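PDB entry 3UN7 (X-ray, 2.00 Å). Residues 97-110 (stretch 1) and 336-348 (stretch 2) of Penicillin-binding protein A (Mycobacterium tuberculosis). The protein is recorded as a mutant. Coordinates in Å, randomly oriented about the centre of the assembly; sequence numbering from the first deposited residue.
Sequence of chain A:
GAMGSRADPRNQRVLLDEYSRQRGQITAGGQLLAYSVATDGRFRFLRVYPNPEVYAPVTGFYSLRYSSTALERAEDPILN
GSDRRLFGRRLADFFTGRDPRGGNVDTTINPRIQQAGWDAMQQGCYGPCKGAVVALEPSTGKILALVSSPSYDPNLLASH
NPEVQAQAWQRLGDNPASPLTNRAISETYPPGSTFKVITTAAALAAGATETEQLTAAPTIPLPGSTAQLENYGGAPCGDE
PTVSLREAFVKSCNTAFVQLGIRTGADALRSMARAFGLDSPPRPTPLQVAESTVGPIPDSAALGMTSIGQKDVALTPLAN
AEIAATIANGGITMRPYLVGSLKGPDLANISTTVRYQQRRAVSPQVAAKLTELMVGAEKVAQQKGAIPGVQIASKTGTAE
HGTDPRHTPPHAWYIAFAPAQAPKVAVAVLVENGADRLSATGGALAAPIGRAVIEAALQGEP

Stretch 1, residues 97-110: GRDPRGGNVDTTIN
Stretch 2, residues 336-348: PYLVGSLKGPDLA

Residues 104-107 and 339-343 form neighbouring antiparallel β-strands, their axes 4.6 Å apart at closest approach and their directions 158° apart. Asn-104 pairs with Lys-343 (Asn-104 N to Lys-343 O 2.8 Å; Lys-343 N to Asn-104 O 3.0 Å), Val-105 faces Leu-342 without hydrogen bonds, and Asp-106 pairs with Ser-341 (Asp-106 N to Ser-341 O 3.0 Å; Ser-341 N to Asp-106 O 3.3 Å). A β-bulge then shifts the register by one. At Gly-340, phi/psi -81/-40, the backbone N donates to Asp-106 O (2.9 Å), so this carbonyl accepts two amides. Thr-107 thereby comes opposite Val-339, CA to CA 4.3 Å, and Thr-108 N closes the ladder on Leu-338 O at 2.8 Å.

At the other end the backbones come close at Gly-103, whose CA lies 3.2 Å from Lys-343 O; a CB there would clash with that oxygen. Beyond it, a type I turn from Gly-344 to Leu-347 (Leu-347 N to Gly-344 O 2.7 Å) presents Pro-345 as a bump against Arg-101, CB to CB 3.5 Å. Arg-98 (t, t, p), poorly ordered, bends at chi3 and reaches the turn through a weakly hydrogen-bonded salt bridge, NH1 to Asp-346 OD1 3.3 Å.

Val-105 (t) and Leu-342 (m, t) share one sheet face. The methyls of Val-105 straddle the notch where Val-339 (t) meets Leu-342: CG1 lies 3.9 Å from Val-339 CG1, CG2 3.8 Å from Leu-342 CD2. The other face is polar. Lys-343 (m, t, t, m) curls back so that NZ meets OD2 of Asp-106 (m) in a salt bridge at 2.7 Å, though that oxygen is less surely placed, and donates to OG of Ser-341 (p) at 3.0 Å.

Past the bulge, Thr-108 (p) lodges its CG2 3.5 Å from CE1 of Tyr-337 (p), while CD1 of Ile-109 (m, m) packs 3.7 Å from CD1 of Leu-338 (t, p).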

# COMPACT_ATOMS: atom_id res chain seq x y z
N GLY A 97 -16.97 -39.05 16.69
CA GLY A 97 -17.27 -38.45 17.98
C GLY A 97 -16.29 -37.36 18.36
O GLY A 97 -16.54 -36.61 19.31
N ARG A 98 -15.18 -37.27 17.63
CA ARG A 98 -14.15 -36.26 17.87
C ARG A 98 -14.64 -34.86 17.56
O ARG A 98 -15.35 -34.64 16.56
CB ARG A 98 -12.90 -36.58 17.04
CG ARG A 98 -11.94 -35.41 16.80
CD ARG A 98 -10.51 -35.89 16.64
NE ARG A 98 -10.38 -37.01 15.71
CZ ARG A 98 -9.72 -36.96 14.55
NH1 ARG A 98 -9.11 -35.84 14.17
NH2 ARG A 98 -9.66 -38.03 13.78
N ASP A 99 -14.28 -33.92 18.43
CA ASP A 99 -14.59 -32.50 18.27
C ASP A 99 -14.10 -31.96 16.92
O ASP A 99 -12.93 -32.12 16.58
CB ASP A 99 -13.94 -31.70 19.40
CG ASP A 99 -14.94 -31.29 20.45
OD1 ASP A 99 -15.59 -32.19 21.04
OD2 ASP A 99 -15.07 -30.06 20.68
N PRO A 100 -15.00 -31.29 16.16
CA PRO A 100 -14.60 -30.74 14.86
C PRO A 100 -13.75 -29.48 15.03
O PRO A 100 -13.74 -28.87 16.11
CB PRO A 100 -15.94 -30.38 14.21
CG PRO A 100 -16.82 -30.04 15.36
CD PRO A 100 -16.41 -31.00 16.47
N ARG A 101 -13.06 -29.09 13.97
CA ARG A 101 -12.24 -27.89 13.95
C ARG A 101 -12.28 -27.35 12.52
O ARG A 101 -12.32 -28.12 11.55
CB ARG A 101 -10.80 -28.26 14.37
CG ARG A 101 -9.85 -27.12 14.77
CD ARG A 101 -8.43 -27.68 15.01
NE ARG A 101 -7.44 -26.67 15.42
CZ ARG A 101 -6.76 -26.70 16.58
NH1 ARG A 101 -6.95 -27.69 17.45
NH2 ARG A 101 -5.89 -25.74 16.87
N GLY A 102 -12.29 -26.03 12.40
CA GLY A 102 -12.16 -25.39 11.10
C GLY A 102 -10.74 -25.53 10.60
O GLY A 102 -9.85 -25.97 11.33
N GLY A 103 -10.51 -25.16 9.34
CA GLY A 103 -9.17 -25.20 8.79
C GLY A 103 -8.42 -23.92 9.11
O GLY A 103 -8.96 -23.03 9.76
N ASN A 104 -7.17 -23.85 8.66
CA ASN A 104 -6.28 -22.73 8.96
C ASN A 104 -5.92 -21.93 7.73
O ASN A 104 -5.79 -22.48 6.63
CB ASN A 104 -4.98 -23.23 9.59
CG ASN A 104 -5.03 -23.30 11.10
OD1 ASN A 104 -6.11 -23.43 11.71
ND2 ASN A 104 -3.84 -23.20 11.74
N VAL A 105 -5.73 -20.63 7.93
CA VAL A 105 -5.31 -19.72 6.88
C VAL A 105 -3.94 -19.18 7.24
O VAL A 105 -3.78 -18.47 8.22
CB VAL A 105 -6.28 -18.54 6.74
CG1 VAL A 105 -5.73 -17.48 5.75
CG2 VAL A 105 -7.66 -19.03 6.35
N ASP A 106 -2.96 -19.52 6.42
CA ASP A 106 -1.58 -19.09 6.59
C ASP A 106 -1.30 -17.89 5.68
O ASP A 106 -1.16 -18.06 4.47
CB ASP A 106 -0.65 -20.25 6.24
CG ASP A 106 -0.64 -21.33 7.32
OD1 ASP A 106 -1.38 -21.20 8.34
OD2 ASP A 106 0.13 -22.31 7.15
N THR A 107 -1.27 -16.69 6.25
CA THR A 107 -1.03 -15.47 5.46
C THR A 107 0.44 -15.30 5.06
O THR A 107 1.32 -16.00 5.55
CB THR A 107 -1.52 -14.18 6.18
OG1 THR A 107 -0.63 -13.86 7.25
CG2 THR A 107 -2.92 -14.37 6.74
N THR A 108 0.68 -14.36 4.16
CA THR A 108 2.02 -14.04 3.70
C THR A 108 2.69 -13.00 4.59
O THR A 108 3.83 -12.61 4.32
CB THR A 108 1.98 -13.45 2.29
OG1 THR A 108 1.01 -12.38 2.25
CG2 THR A 108 1.60 -14.50 1.28
N ILE A 109 1.98 -12.51 5.61
CA ILE A 109 2.46 -11.40 6.44
C ILE A 109 3.69 -11.83 7.22
O ILE A 109 3.71 -12.92 7.80
CB ILE A 109 1.36 -10.89 7.43
CG1 ILE A 109 0.15 -10.30 6.67
CG2 ILE A 109 1.91 -9.85 8.43
CD1 ILE A 109 0.42 -8.99 5.96
N ASN A 110 4.72 -10.99 7.24
CA ASN A 110 5.87 -11.20 8.11
C ASN A 110 5.64 -10.33 9.36
O ASN A 110 5.63 -9.12 9.25
CB ASN A 110 7.17 -10.81 7.37
CG ASN A 110 8.42 -11.03 8.21
OD1 ASN A 110 8.41 -10.84 9.43
ND2 ASN A 110 9.51 -11.42 7.55
N PRO A 336 -0.39 -9.50 -6.42
CA PRO A 336 -0.20 -9.49 -4.98
C PRO A 336 -1.16 -10.45 -4.30
O PRO A 336 -2.32 -10.60 -4.70
CB PRO A 336 -0.48 -8.03 -4.56
CG PRO A 336 -1.21 -7.43 -5.68
CD PRO A 336 -1.07 -8.28 -6.92
N TYR A 337 -0.66 -11.13 -3.28
CA TYR A 337 -1.52 -12.04 -2.55
C TYR A 337 -1.16 -12.02 -1.08
O TYR A 337 0.00 -11.80 -0.73
CB TYR A 337 -1.46 -13.45 -3.12
CG TYR A 337 -0.12 -14.18 -3.02
CD1 TYR A 337 0.09 -15.14 -2.03
CD2 TYR A 337 0.89 -13.96 -3.96
CE1 TYR A 337 1.29 -15.83 -1.94
CE2 TYR A 337 2.10 -14.65 -3.88
CZ TYR A 337 2.29 -15.59 -2.86
OH TYR A 337 3.46 -16.29 -2.75
N LEU A 338 -2.18 -12.29 -0.25
CA LEU A 338 -2.10 -12.23 1.21
C LEU A 338 -2.16 -13.61 1.83
O LEU A 338 -1.78 -13.79 2.99
CB LEU A 338 -3.28 -11.41 1.75
CG LEU A 338 -3.40 -11.11 3.24
CD1 LEU A 338 -2.12 -10.42 3.70
CD2 LEU A 338 -4.63 -10.19 3.46
N VAL A 339 -2.69 -14.58 1.09
CA VAL A 339 -2.85 -15.93 1.62
C VAL A 339 -1.91 -16.89 0.91
O VAL A 339 -2.04 -17.13 -0.28
CB VAL A 339 -4.32 -16.41 1.55
CG1 VAL A 339 -4.44 -17.87 2.09
CG2 VAL A 339 -5.20 -15.48 2.41
N GLY A 340 -0.94 -17.42 1.66
CA GLY A 340 0.04 -18.37 1.10
C GLY A 340 -0.48 -19.78 1.00
O GLY A 340 -0.19 -20.50 0.04
N SER A 341 -1.22 -20.22 2.02
CA SER A 341 -1.80 -21.55 1.98
C SER A 341 -3.00 -21.72 2.89
O SER A 341 -3.18 -20.98 3.85
CB SER A 341 -0.74 -22.64 2.26
OG SER A 341 -0.15 -22.47 3.53
N LEU A 342 -3.84 -22.69 2.54
CA LEU A 342 -4.98 -23.11 3.33
C LEU A 342 -4.71 -24.53 3.77
O LEU A 342 -4.23 -25.34 2.97
CB LEU A 342 -6.27 -23.06 2.49
CG LEU A 342 -6.65 -21.70 1.88
CD1 LEU A 342 -7.82 -21.87 0.93
CD2 LEU A 342 -6.97 -20.70 3.01
N LYS A 343 -5.02 -24.84 5.02
CA LYS A 343 -4.81 -26.17 5.58
C LYS A 343 -6.06 -26.66 6.29
O LYS A 343 -6.91 -25.86 6.67
CB LYS A 343 -3.67 -26.14 6.61
CG LYS A 343 -2.31 -25.72 6.09
CD LYS A 343 -1.31 -25.70 7.23
CE LYS A 343 -0.20 -24.66 7.05
NZ LYS A 343 0.33 -24.49 5.65
N GLY A 344 -6.16 -27.97 6.47
CA GLY A 344 -7.22 -28.57 7.28
C GLY A 344 -6.95 -28.43 8.78
O GLY A 344 -5.87 -27.98 9.17
N PRO A 345 -7.92 -28.83 9.62
CA PRO A 345 -7.80 -28.76 11.08
C PRO A 345 -6.57 -29.52 11.58
O PRO A 345 -5.99 -29.17 12.60
CB PRO A 345 -9.05 -29.49 11.58
CG PRO A 345 -9.61 -30.19 10.40
CD PRO A 345 -9.22 -29.39 9.22
N ASP A 346 -6.18 -30.56 10.84
CA ASP A 346 -5.02 -31.37 11.21
C ASP A 346 -3.77 -30.94 10.39
O ASP A 346 -2.75 -31.64 10.35
CB ASP A 346 -5.37 -32.86 11.11
CG ASP A 346 -6.33 -33.31 12.21
OD1 ASP A 346 -7.19 -34.20 11.98
OD2 ASP A 346 -6.24 -32.78 13.34
N LEU A 347 -3.88 -29.78 9.77
CA LEU A 347 -2.80 -29.09 9.05
C LEU A 347 -2.35 -29.72 7.72
O LEU A 347 -1.34 -29.31 7.16
CB LEU A 347 -1.61 -28.80 9.98
CG LEU A 347 -1.98 -28.07 11.28
CD1 LEU A 347 -0.79 -28.02 12.24
CD2 LEU A 347 -2.53 -26.68 10.98
N ALA A 348 -3.10 -30.69 7.21
CA ALA A 348 -2.85 -31.19 5.86
C ALA A 348 -3.16 -30.08 4.85
O ALA A 348 -4.07 -29.27 5.06
CB ALA A 348 -3.70 -32.40 5.59